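Local coordinates for reducing end xylose-releasing exo-oligoxylanase (Bacillus halodurans, PDB 1WU4), which hydrolyses xylooligosaccharides of three or more units, releasing xylose from the reducing end with inversion of anomeric configuration, at residues K47-V52 / G57-T62; K33-Q38 / T350-G355; S208-E213 / F376-P381; M77-M82 / D86-I91. The protein carries 1 engineered substitution. One frame throughout, in Å; residues are numbered along the deposited sequence.

Contact 1: K47-V52 / G57-T62; sequences KIYYEV and GYLLDT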
# COMPACT_ATOMS: atom_id res chain seq x y z
N LYS A 47 -8.22 5.27 16.42
CA LYS A 47 -9.01 6.06 15.42
C LYS A 47 -8.09 6.94 14.60
O LYS A 47 -7.33 7.73 15.15
CB LYS A 47 -10.04 6.93 16.14
CG LYS A 47 -10.87 7.78 15.19
CD LYS A 47 -11.48 8.97 15.91
CE LYS A 47 -12.29 9.83 14.97
NZ LYS A 47 -12.81 11.06 15.64
N ILE A 48 -8.18 6.81 13.28
CA ILE A 48 -7.33 7.60 12.39
C ILE A 48 -8.10 8.40 11.34
O ILE A 48 -7.52 9.22 10.63
CB ILE A 48 -6.32 6.69 11.66
CG1 ILE A 48 -7.07 5.63 10.84
CG2 ILE A 48 -5.41 6.01 12.68
CD1 ILE A 48 -6.16 4.70 10.05
N TYR A 49 -9.41 8.17 11.25
CA TYR A 49 -10.25 8.87 10.29
C TYR A 49 -11.06 9.96 10.98
O TYR A 49 -11.72 9.70 11.99
CB TYR A 49 -11.20 7.88 9.59
CG TYR A 49 -12.32 8.52 8.80
CD1 TYR A 49 -12.06 9.28 7.66
CD2 TYR A 49 -13.65 8.38 9.21
CE1 TYR A 49 -13.09 9.88 6.94
CE2 TYR A 49 -14.68 8.98 8.50
CZ TYR A 49 -14.40 9.72 7.37
OH TYR A 49 -15.43 10.30 6.66
N TYR A 50 -11.02 11.17 10.43
CA TYR A 50 -11.74 12.31 10.99
C TYR A 50 -12.69 12.93 9.98
O TYR A 50 -12.31 13.22 8.84
CB TYR A 50 -10.74 13.35 11.48
CG TYR A 50 -9.89 12.85 12.63
CD1 TYR A 50 -10.30 13.01 13.95
CD2 TYR A 50 -8.69 12.18 12.39
CE1 TYR A 50 -9.54 12.51 15.01
CE2 TYR A 50 -7.93 11.67 13.43
CZ TYR A 50 -8.36 11.84 14.74
OH TYR A 50 -7.60 11.34 15.77
N GLU A 51 -13.93 13.14 10.41
CA GLU A 51 -14.94 13.72 9.55
C GLU A 51 -15.03 15.23 9.76
O GLU A 51 -14.99 15.71 10.90
CB GLU A 51 -16.29 13.07 9.84
CG GLU A 51 -17.08 12.70 8.60
CD GLU A 51 -18.04 11.55 8.84
OE1 GLU A 51 -18.93 11.69 9.70
OE2 GLU A 51 -17.88 10.50 8.17
N VAL A 52 -15.14 15.98 8.67
CA VAL A 52 -15.23 17.43 8.73
C VAL A 52 -16.46 17.89 7.94
O VAL A 52 -16.59 17.59 6.75
CB VAL A 52 -13.98 18.10 8.13
CG1 VAL A 52 -14.09 19.61 8.24
CG2 VAL A 52 -12.73 17.61 8.85
N GLY A 57 -13.40 14.82 4.93
CA GLY A 57 -12.85 13.87 5.88
C GLY A 57 -11.41 13.56 5.53
O GLY A 57 -10.99 13.78 4.39
N TYR A 58 -10.65 13.06 6.49
CA TYR A 58 -9.26 12.73 6.23
C TYR A 58 -8.69 11.74 7.23
O TYR A 58 -9.26 11.51 8.29
CB TYR A 58 -8.41 14.02 6.26
CG TYR A 58 -8.44 14.78 7.57
CD1 TYR A 58 -7.77 14.30 8.70
CD2 TYR A 58 -9.14 15.98 7.69
CE1 TYR A 58 -7.79 15.01 9.91
CE2 TYR A 58 -9.17 16.69 8.89
CZ TYR A 58 -8.49 16.20 9.99
OH TYR A 58 -8.52 16.90 11.18
N LEU A 59 -7.58 11.11 6.85
CA LEU A 59 -6.89 10.20 7.74
C LEU A 59 -5.73 11.01 8.26
O LEU A 59 -4.98 11.62 7.49
CB LEU A 59 -6.39 8.95 7.02
CG LEU A 59 -7.36 7.77 7.06
CD1 LEU A 59 -8.52 8.05 6.12
CD2 LEU A 59 -6.65 6.48 6.66
N LEU A 60 -5.58 11.04 9.58
CA LEU A 60 -4.52 11.81 10.19
C LEU A 60 -3.32 10.97 10.59
O LEU A 60 -3.47 9.93 11.23
CB LEU A 60 -5.06 12.52 11.44
CG LEU A 60 -4.09 13.38 12.24
CD1 LEU A 60 -3.76 14.64 11.47
CD2 LEU A 60 -4.72 13.73 13.59
N ASP A 61 -2.13 11.41 10.18
CA ASP A 61 -0.93 10.71 10.59
C ASP A 61 -0.82 11.25 12.00
O ASP A 61 -0.24 12.31 12.24
CB ASP A 61 0.30 11.14 9.78
CG ASP A 61 1.57 10.45 10.23
OD1 ASP A 61 1.75 10.30 11.46
OD2 ASP A 61 2.38 10.06 9.37
N THR A 62 -1.43 10.54 12.94
CA THR A 62 -1.46 10.94 14.34
C THR A 62 -0.11 11.31 14.93
O THR A 62 -0.02 12.17 15.80
CB THR A 62 -2.11 9.83 15.19
OG1 THR A 62 -1.42 8.60 14.97
CG2 THR A 62 -3.57 9.66 14.81
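Tyr50 sets its CB over one face of the Tyr58 ring, 4.1 Å from the ring centroid and 27° off the normal, which qualifies as a CH-pi contact. At the edge of the same ring, in its plane, lies Leu60 CB, while Val52 CG2 comes in obliquely at 3.7 Å from Tyr58 CE2. The two phenol rings themselves meet obliquely, and that of Tyr50 runs on until its CE2 is 3.6 Å from Leu60 CB. Tyr58 holds CG between its backbone N and carbonyl carbon (chi1 60°), a turn that brings the ring back toward the neighbouring strand.

The opposite face of the sheet carries Tyr49, whose CD1 lies 4.1 Å from Leu59 CD1. Its CE1 passes so near Gly57 that a CB there would clash. Tyr49 OH donates to Glu51 OE2 at 2.9 Å, and OE2 receives it on its anti lone pair. With an alanine in place of Tyr49, a gap would probably open beside Leu59 and Gly57, and Glu51 OE2 would lose its hydroxyl partner.

The backbones lock through Tyr50 N to Tyr58 O, 2.8 Å and nearly straight at 170°, with Tyr58 N to Tyr50 O returning the bond. This is an antiparallel beta hairpin, strands 49-52 and 56-59, packed by Tyr49 and Leu59 against helix 85-99; the Leu59 side chain is about 8 Å from that of Glu70, the probable proton donor.

Contact 2: K33-Q38 / T350-G355; sequences KDTWEQ and TPVRTG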
# COMPACT_ATOMS: atom_id res chain seq x y z
N LYS A 33 -14.68 -6.38 11.54
CA LYS A 33 -15.55 -5.24 11.81
C LYS A 33 -15.00 -4.39 12.95
O LYS A 33 -14.99 -3.16 12.87
CB LYS A 33 -16.97 -5.72 12.15
CG LYS A 33 -17.94 -4.58 12.45
CD LYS A 33 -19.36 -5.10 12.62
CE LYS A 33 -20.32 -3.98 12.98
NZ LYS A 33 -20.00 -3.37 14.30
N ASP A 34 -14.56 -5.04 14.02
CA ASP A 34 -14.02 -4.32 15.17
C ASP A 34 -12.79 -3.50 14.78
O ASP A 34 -12.63 -2.36 15.24
CB ASP A 34 -13.67 -5.28 16.31
CG ASP A 34 -14.90 -5.89 16.96
OD1 ASP A 34 -16.03 -5.49 16.60
OD2 ASP A 34 -14.74 -6.76 17.84
N THR A 35 -11.93 -4.06 13.94
CA THR A 35 -10.74 -3.35 13.50
C THR A 35 -11.15 -2.09 12.74
O THR A 35 -10.64 -1.00 12.99
CB THR A 35 -9.86 -4.24 12.60
OG1 THR A 35 -9.49 -5.42 13.32
CG2 THR A 35 -8.60 -3.50 12.18
N TRP A 36 -12.10 -2.26 11.81
CA TRP A 36 -12.60 -1.13 11.03
C TRP A 36 -13.18 -0.05 11.94
O TRP A 36 -12.86 1.13 11.79
CB TRP A 36 -13.66 -1.61 10.04
CG TRP A 36 -14.52 -0.51 9.49
CD1 TRP A 36 -15.74 -0.10 9.97
CD2 TRP A 36 -14.23 0.35 8.38
NE1 TRP A 36 -16.21 0.95 9.23
CE2 TRP A 36 -15.30 1.25 8.24
CE3 TRP A 36 -13.15 0.44 7.48
CZ2 TRP A 36 -15.34 2.24 7.25
CZ3 TRP A 36 -13.19 1.42 6.49
CH2 TRP A 36 -14.27 2.31 6.39
N GLU A 37 -14.03 -0.46 12.88
CA GLU A 37 -14.66 0.49 13.80
C GLU A 37 -13.67 1.25 14.67
O GLU A 37 -13.87 2.44 14.94
CB GLU A 37 -15.67 -0.24 14.69
CG GLU A 37 -16.96 -0.62 13.98
CD GLU A 37 -17.66 0.57 13.37
OE1 GLU A 37 -17.77 1.62 14.04
OE2 GLU A 37 -18.12 0.47 12.21
N GLN A 38 -12.61 0.59 15.11
CA GLN A 38 -11.63 1.28 15.94
C GLN A 38 -10.93 2.38 15.16
O GLN A 38 -10.59 3.43 15.72
CB GLN A 38 -10.58 0.30 16.46
CG GLN A 38 -11.06 -0.58 17.60
CD GLN A 38 -9.91 -1.05 18.46
OE1 GLN A 38 -9.14 -0.25 18.98
NE2 GLN A 38 -9.79 -2.37 18.62
N THR A 350 -2.20 -9.92 18.41
CA THR A 350 -1.62 -8.59 18.54
C THR A 350 -2.71 -7.54 18.38
O THR A 350 -3.30 -7.41 17.32
CB THR A 350 -0.54 -8.33 17.46
OG1 THR A 350 0.50 -9.30 17.57
CG2 THR A 350 0.05 -6.94 17.62
N PRO A 351 -3.01 -6.78 19.45
CA PRO A 351 -4.05 -5.76 19.35
C PRO A 351 -3.60 -4.57 18.50
O PRO A 351 -2.40 -4.35 18.32
CB PRO A 351 -4.27 -5.34 20.81
CG PRO A 351 -3.90 -6.58 21.58
CD PRO A 351 -2.66 -7.03 20.86
N VAL A 352 -4.55 -3.81 17.97
CA VAL A 352 -4.19 -2.65 17.17
C VAL A 352 -3.40 -1.71 18.08
O VAL A 352 -3.58 -1.72 19.31
CB VAL A 352 -5.44 -1.90 16.63
CG1 VAL A 352 -6.22 -2.81 15.69
CG2 VAL A 352 -6.31 -1.44 17.78
N ARG A 353 -2.53 -0.90 17.50
CA ARG A 353 -1.72 0.02 18.28
C ARG A 353 -2.54 1.17 18.85
O ARG A 353 -3.49 1.64 18.24
CB ARG A 353 -0.58 0.58 17.42
CG ARG A 353 0.37 1.50 18.19
CD ARG A 353 1.54 1.95 17.32
NE ARG A 353 2.49 2.76 18.08
CZ ARG A 353 3.70 3.10 17.65
NH1 ARG A 353 4.50 3.84 18.41
NH2 ARG A 353 4.12 2.68 16.46
N THR A 354 -2.16 1.60 20.05
CA THR A 354 -2.82 2.71 20.72
C THR A 354 -1.81 3.85 20.80
O THR A 354 -0.63 3.65 20.55
CB THR A 354 -3.24 2.34 22.15
OG1 THR A 354 -2.07 2.04 22.93
CG2 THR A 354 -4.16 1.14 22.15
N GLY A 355 -2.29 5.04 21.15
CA GLY A 355 -1.38 6.17 21.28
C GLY A 355 -1.29 7.10 20.09
O GLY A 355 -1.92 6.87 19.05
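Val352 splits its two methyls between Thr35 and Gln38, and these two helix residues alone meet it across the contact. The inward branch is the enclosed one. Val352 CG1 faces Thr35 CG2 at 4.3 Å, a loose approach between the two methyls, but both residues also touch helix 358-372: Thr35 rests on Tyr365, Leu366 and Met369, and Val352 on Tyr365. Packing on this side is therefore completed by a third element. Thr35 OG1 is turned to its own helix, where it is hydrogen-bonded to Arg31 O, leaving CG2 as the group that faces the loop.

In the (alpha/alpha)6 barrel of glycoside hydrolase family 8, the contact joins helix 25-40, near the N-terminus, to the loop that runs from helix 340-348 into helix 358-372. The nearest CA atoms, those of Thr35 and Val352, are 7.5 Å apart, and only 124 Å² is buried in total, so the loop leans on the helix through one residue.

The outward branch belongs to the solvent side. Val352 CG2, held between the backbone N and the carbonyl carbon, comes within 3.3 Å of Gln38 OE1. Gln38 CD and Gln38 NE2 each stand 3.7 Å from that methyl, so the amide meets it with its oxygen foremost, and no hydrogen bond crosses between the segments. Gln38 itself is exposed. Just beyond Val352, the side chain of Arg353 starts out away from the helix; its guanidinium forms a salt bridge with Asp361 and its backbone N donates to Asn362 OD1, which ties the loop to helix 358-372.

Contact 3: S208-E213 / F376-P381; sequences SLWANE and FKIWFP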
# COMPACT_ATOMS: atom_id res chain seq x y z
N SER A 208 -3.35 -2.21 -16.59
CA SER A 208 -3.18 -2.64 -17.97
C SER A 208 -4.52 -2.99 -18.62
O SER A 208 -4.60 -3.17 -19.83
CB SER A 208 -2.23 -3.85 -18.06
OG SER A 208 -2.88 -5.08 -17.77
N LEU A 209 -5.57 -3.08 -17.80
CA LEU A 209 -6.90 -3.39 -18.30
C LEU A 209 -7.81 -2.17 -18.30
O LEU A 209 -8.70 -2.05 -19.15
CB LEU A 209 -7.56 -4.47 -17.43
CG LEU A 209 -6.85 -5.81 -17.27
CD1 LEU A 209 -7.63 -6.68 -16.30
CD2 LEU A 209 -6.71 -6.49 -18.62
N TRP A 210 -7.57 -1.25 -17.37
CA TRP A 210 -8.44 -0.08 -17.22
C TRP A 210 -7.89 1.31 -17.52
O TRP A 210 -8.66 2.26 -17.61
CB TRP A 210 -9.04 -0.09 -15.81
CG TRP A 210 -9.67 -1.41 -15.44
CD1 TRP A 210 -10.31 -2.28 -16.28
CD2 TRP A 210 -9.76 -1.99 -14.13
NE1 TRP A 210 -10.79 -3.36 -15.57
CE2 TRP A 210 -10.47 -3.20 -14.25
CE3 TRP A 210 -9.31 -1.59 -12.87
CZ2 TRP A 210 -10.74 -4.02 -13.16
CZ3 TRP A 210 -9.58 -2.41 -11.77
CH2 TRP A 210 -10.29 -3.61 -11.93
N ALA A 211 -6.58 1.45 -17.64
CA ALA A 211 -6.01 2.77 -17.92
C ALA A 211 -6.29 3.14 -19.38
O ALA A 211 -6.89 2.36 -20.12
CB ALA A 211 -4.51 2.76 -17.67
N ASN A 212 -5.88 4.34 -19.79
CA ASN A 212 -6.08 4.73 -21.18
C ASN A 212 -5.44 3.64 -22.03
O ASN A 212 -4.36 3.15 -21.70
CB ASN A 212 -5.42 6.08 -21.47
CG ASN A 212 -6.16 7.25 -20.84
OD1 ASN A 212 -7.38 7.19 -20.65
ND2 ASN A 212 -5.44 8.31 -20.53
N GLU A 213 -6.10 3.26 -23.11
CA GLU A 213 -5.58 2.19 -23.96
C GLU A 213 -4.15 2.39 -24.44
O GLU A 213 -3.40 1.43 -24.57
CB GLU A 213 -6.50 1.96 -25.16
CG GLU A 213 -7.86 1.40 -24.77
CD GLU A 213 -8.63 0.85 -25.96
OE1 GLU A 213 -8.19 -0.16 -26.55
OE2 GLU A 213 -9.68 1.42 -26.30
N PHE A 376 -10.07 -8.33 0.78
CA PHE A 376 -9.32 -7.30 0.05
C PHE A 376 -9.47 -7.81 -1.38
O PHE A 376 -8.66 -8.60 -1.87
CB PHE A 376 -7.86 -7.28 0.51
CG PHE A 376 -7.12 -6.01 0.14
CD1 PHE A 376 -6.03 -5.60 0.89
CD2 PHE A 376 -7.49 -5.25 -0.97
CE1 PHE A 376 -5.31 -4.44 0.56
CE2 PHE A 376 -6.78 -4.09 -1.32
CZ PHE A 376 -5.69 -3.69 -0.55
N LYS A 377 -10.54 -7.35 -2.03
CA LYS A 377 -10.87 -7.82 -3.37
C LYS A 377 -10.65 -6.88 -4.53
O LYS A 377 -10.41 -5.68 -4.37
CB LYS A 377 -12.34 -8.25 -3.39
CG LYS A 377 -12.75 -9.22 -2.29
CD LYS A 377 -14.22 -9.57 -2.39
CE LYS A 377 -14.66 -10.52 -1.28
NZ LYS A 377 -16.11 -10.84 -1.36
N ILE A 378 -10.76 -7.46 -5.72
CA ILE A 378 -10.65 -6.72 -6.96
C ILE A 378 -12.10 -6.45 -7.33
O ILE A 378 -12.93 -7.37 -7.34
CB ILE A 378 -10.00 -7.56 -8.08
CG1 ILE A 378 -8.57 -7.93 -7.69
CG2 ILE A 378 -10.01 -6.79 -9.39
CD1 ILE A 378 -7.90 -8.91 -8.64
N TRP A 379 -12.43 -5.19 -7.60
CA TRP A 379 -13.79 -4.85 -7.98
C TRP A 379 -13.80 -4.56 -9.47
O TRP A 379 -13.23 -3.57 -9.93
CB TRP A 379 -14.27 -3.65 -7.15
CG TRP A 379 -14.31 -4.02 -5.69
CD1 TRP A 379 -13.32 -3.84 -4.76
CD2 TRP A 379 -15.34 -4.77 -5.03
NE1 TRP A 379 -13.67 -4.43 -3.57
CE2 TRP A 379 -14.90 -5.01 -3.71
CE3 TRP A 379 -16.59 -5.26 -5.43
CZ2 TRP A 379 -15.67 -5.74 -2.79
CZ3 TRP A 379 -17.35 -5.98 -4.51
CH2 TRP A 379 -16.89 -6.21 -3.21
N PHE A 380 -14.44 -5.46 -10.21
CA PHE A 380 -14.53 -5.40 -11.67
C PHE A 380 -15.70 -4.57 -12.17
O PHE A 380 -16.68 -4.36 -11.46
CB PHE A 380 -14.68 -6.82 -12.23
CG PHE A 380 -13.48 -7.70 -12.00
CD1 PHE A 380 -12.44 -7.74 -12.93
CD2 PHE A 380 -13.40 -8.49 -10.86
CE1 PHE A 380 -11.34 -8.57 -12.72
CE2 PHE A 380 -12.29 -9.32 -10.65
CZ PHE A 380 -11.27 -9.36 -11.58
N PRO A 381 -15.61 -4.09 -13.42
CA PRO A 381 -16.68 -3.28 -14.02
C PRO A 381 -17.97 -4.08 -14.13
O PRO A 381 -17.90 -5.33 -14.06
CB PRO A 381 -16.11 -2.93 -15.40
CG PRO A 381 -14.64 -2.93 -15.17
CD PRO A 381 -14.44 -4.15 -14.31
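Trp210, the last residue of helix 201-210, meets residues 378-381 in a surface contact of the (alpha/alpha)6 barrel, where the tail that follows helix 358-372 reaches helix 201-210. Along the first segment, Leu209 points its CB toward the tail but stops short of contact.

Trp210 then carries the contact. Its CG is anti to the carbonyl carbon (chi1 -50°), and the long rim of the indole, from NE1 through CZ2 to CH2, lies along the tail. Trp210 NE1 is 3.9 Å from Pro381 CG, and Trp210 CZ2 lies 3.9 Å from Pro381 CD. Trp210 CH2 is 3.6 Å from Trp379 O, an oxygen that already accepts a hydrogen bond from His142 ND1, and 4.1 Å from Ile378 CG2. Phe380 CD1 comes to the indole edge, near its plane, 4.1 Å from Trp210 CZ2, and the two side chains cross at about a right angle. Replacing Trp210 by an alanine would probably open a gap beside Pro381 and Phe380 and leave the His142 ring without its edge-to-face partner.

From Ala211 the chain leaves helical geometry. Its carbonyl O accepts from Arg216 NE, and Asn212 moves on to touch helix 154-167.

Across the contact, Phe380 has an outside cation-pi partner in Arg12. Within the tail, Ile378 CG2 lies over one face of the Phe380 ring, 3.5 Å above its plane and offset toward the rim.

Contact 4: M77-M82 / D86-I91; sequences MMAVQM and DIFDRI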
# COMPACT_ATOMS: atom_id res chain seq x y z
N MET A 77 -8.95 3.36 -0.36
CA MET A 77 -8.94 1.94 -0.68
C MET A 77 -9.73 1.16 0.38
O MET A 77 -10.51 0.26 0.06
CB MET A 77 -7.51 1.40 -0.77
CG MET A 77 -7.42 -0.08 -1.14
SD MET A 77 -8.23 -0.48 -2.71
CE MET A 77 -6.94 -0.06 -3.87
N MET A 78 -9.52 1.50 1.64
CA MET A 78 -10.22 0.83 2.73
C MET A 78 -11.73 1.06 2.60
O MET A 78 -12.52 0.12 2.73
CB MET A 78 -9.74 1.37 4.08
CG MET A 78 -8.28 1.06 4.38
SD MET A 78 -7.60 2.10 5.69
CE MET A 78 -5.95 1.41 5.85
N ALA A 79 -12.12 2.30 2.35
CA ALA A 79 -13.53 2.65 2.22
C ALA A 79 -14.23 1.91 1.09
O ALA A 79 -15.35 1.42 1.27
CB ALA A 79 -13.69 4.15 2.05
N VAL A 80 -13.60 1.82 -0.08
CA VAL A 80 -14.25 1.12 -1.18
C VAL A 80 -14.32 -0.39 -0.90
O VAL A 80 -15.29 -1.03 -1.27
CB VAL A 80 -13.56 1.41 -2.54
CG1 VAL A 80 -12.15 0.83 -2.58
CG2 VAL A 80 -14.42 0.86 -3.67
N GLN A 81 -13.31 -0.93 -0.23
CA GLN A 81 -13.33 -2.36 0.12
C GLN A 81 -14.48 -2.63 1.10
O GLN A 81 -15.08 -3.70 1.08
CB GLN A 81 -12.01 -2.80 0.76
CG GLN A 81 -10.82 -2.86 -0.18
CD GLN A 81 -11.02 -3.82 -1.33
OE1 GLN A 81 -11.78 -4.79 -1.23
NE2 GLN A 81 -10.32 -3.58 -2.44
N MET A 82 -14.78 -1.64 1.94
CA MET A 82 -15.84 -1.76 2.94
C MET A 82 -17.20 -1.28 2.44
O MET A 82 -18.18 -1.26 3.20
CB MET A 82 -15.45 -0.98 4.20
CG MET A 82 -14.23 -1.52 4.93
SD MET A 82 -14.47 -3.19 5.57
CE MET A 82 -15.65 -2.88 6.87
N ASP A 86 -19.76 7.04 1.34
CA ASP A 86 -19.81 8.30 2.08
C ASP A 86 -18.41 8.68 2.58
O ASP A 86 -17.99 9.82 2.45
CB ASP A 86 -20.81 8.19 3.24
CG ASP A 86 -20.46 7.08 4.22
OD1 ASP A 86 -20.09 5.97 3.79
OD2 ASP A 86 -20.58 7.32 5.44
N ILE A 87 -17.70 7.71 3.14
CA ILE A 87 -16.35 7.95 3.65
C ILE A 87 -15.38 8.17 2.49
O ILE A 87 -14.55 9.08 2.52
CB ILE A 87 -15.88 6.76 4.51
CG1 ILE A 87 -16.74 6.68 5.78
CG2 ILE A 87 -14.41 6.91 4.87
CD1 ILE A 87 -16.43 5.50 6.67
N PHE A 88 -15.51 7.34 1.45
CA PHE A 88 -14.65 7.46 0.28
C PHE A 88 -14.71 8.87 -0.30
O PHE A 88 -13.68 9.50 -0.52
CB PHE A 88 -15.12 6.46 -0.80
CG PHE A 88 -14.21 6.40 -2.00
CD1 PHE A 88 -13.27 5.38 -2.12
CD2 PHE A 88 -14.30 7.35 -3.01
CE1 PHE A 88 -12.44 5.30 -3.23
CE2 PHE A 88 -13.47 7.29 -4.13
CZ PHE A 88 -12.54 6.26 -4.24
N ASP A 89 -15.93 9.36 -0.53
CA ASP A 89 -16.13 10.69 -1.09
C ASP A 89 -15.63 11.81 -0.20
O ASP A 89 -15.10 12.81 -0.69
CB ASP A 89 -17.61 10.89 -1.42
CG ASP A 89 -18.05 10.10 -2.64
OD1 ASP A 89 -19.27 10.04 -2.91
OD2 ASP A 89 -17.18 9.53 -3.33
N ARG A 90 -15.79 11.67 1.11
CA ARG A 90 -15.32 12.69 2.03
C ARG A 90 -13.80 12.83 1.92
O ARG A 90 -13.26 13.93 1.87
CB ARG A 90 -15.70 12.33 3.48
CG ARG A 90 -17.14 12.67 3.86
CD ARG A 90 -17.46 12.14 5.25
NE ARG A 90 -18.81 12.49 5.70
CZ ARG A 90 -19.14 13.66 6.23
NH1 ARG A 90 -18.23 14.61 6.38
NH2 ARG A 90 -20.39 13.88 6.62
N ILE A 91 -13.11 11.69 1.87
CA ILE A 91 -11.65 11.68 1.77
C ILE A 91 -11.17 12.19 0.41
O ILE A 91 -10.26 13.02 0.33
CB ILE A 91 -11.09 10.26 1.99
CG1 ILE A 91 -11.41 9.80 3.42
CG2 ILE A 91 -9.59 10.23 1.74
CD1 ILE A 91 -11.07 8.34 3.69
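Ala79 presses its methyl into the backbone of the facing helix at Phe88, where two consecutive helices of the (alpha/alpha)6 barrel, 69-81 and 85-99, form an antiparallel helical hairpin. Their local axes approach to 8.3 Å at an angle of 158°, and the CA atoms of Ala79 and Phe88 are 5.3 Å apart. Such closeness fits the small size of the alanine: Ala79 CB is 3.7 Å from Phe88 N and 3.9 Å from Phe88 CB. The methyl also lies 4.0 Å from Ile87 CG2, so two successive residues flank it.

Phe88 places CG anti to its backbone N (chi1 -174°), which sends the ring along the flank of the first helix. Ala79 CB then falls at the ring edge, near its plane, while Val80 comes in obliquely, with Val80 CB 4.0 Å from Phe88 CD1. All four touching residues are buried and their side-chain contacts are apolar; no hydrogen bond crosses between the segments.

A second shell fixes these groups. Helix 127-144 supports the Phe88 side, with Val80 touching Phe139, Phe88 touching Ala140, and Trp144 meeting the Phe88 ring edge-to-face. On the other flank, Ile87 rests against Trp36 and Phe40 of helix 25-40 and against Tyr49. Tyr154 meets the Phe88 ring with its plane at roughly a right angle, and its placement is in turn tied to helix 85-99: Tyr154 OH is hydrogen-bonded to Asp89 OD2, while Asp89 OD1 forms a salt bridge with Lys85 NZ.

In the fold
Contact 2 joins an early segment, 33-38, to a late one, 350-355, and contacts 1 and 4 close one after the other between them; contact 3 interlocks with contact 2, its segments alternating with those of the latter. Helix 25-40 of contact 2 is followed in the chain by strand 49-52 of contact 1, and Lys47 CB packs on Gln38 O. Contacts 1 and 4, with centres 12 Å apart, share the face of helix 85-99, and Trp36 bridges contacts 2 and 4. Gln81 probably hydrogen-bonds Lys377 O and Trp379 NE1, linking contact 4 to contact 3. Contacts 2 and 3, with centres 30 Å apart, do not touch. Early helices of the barrel thus connect to both late segments.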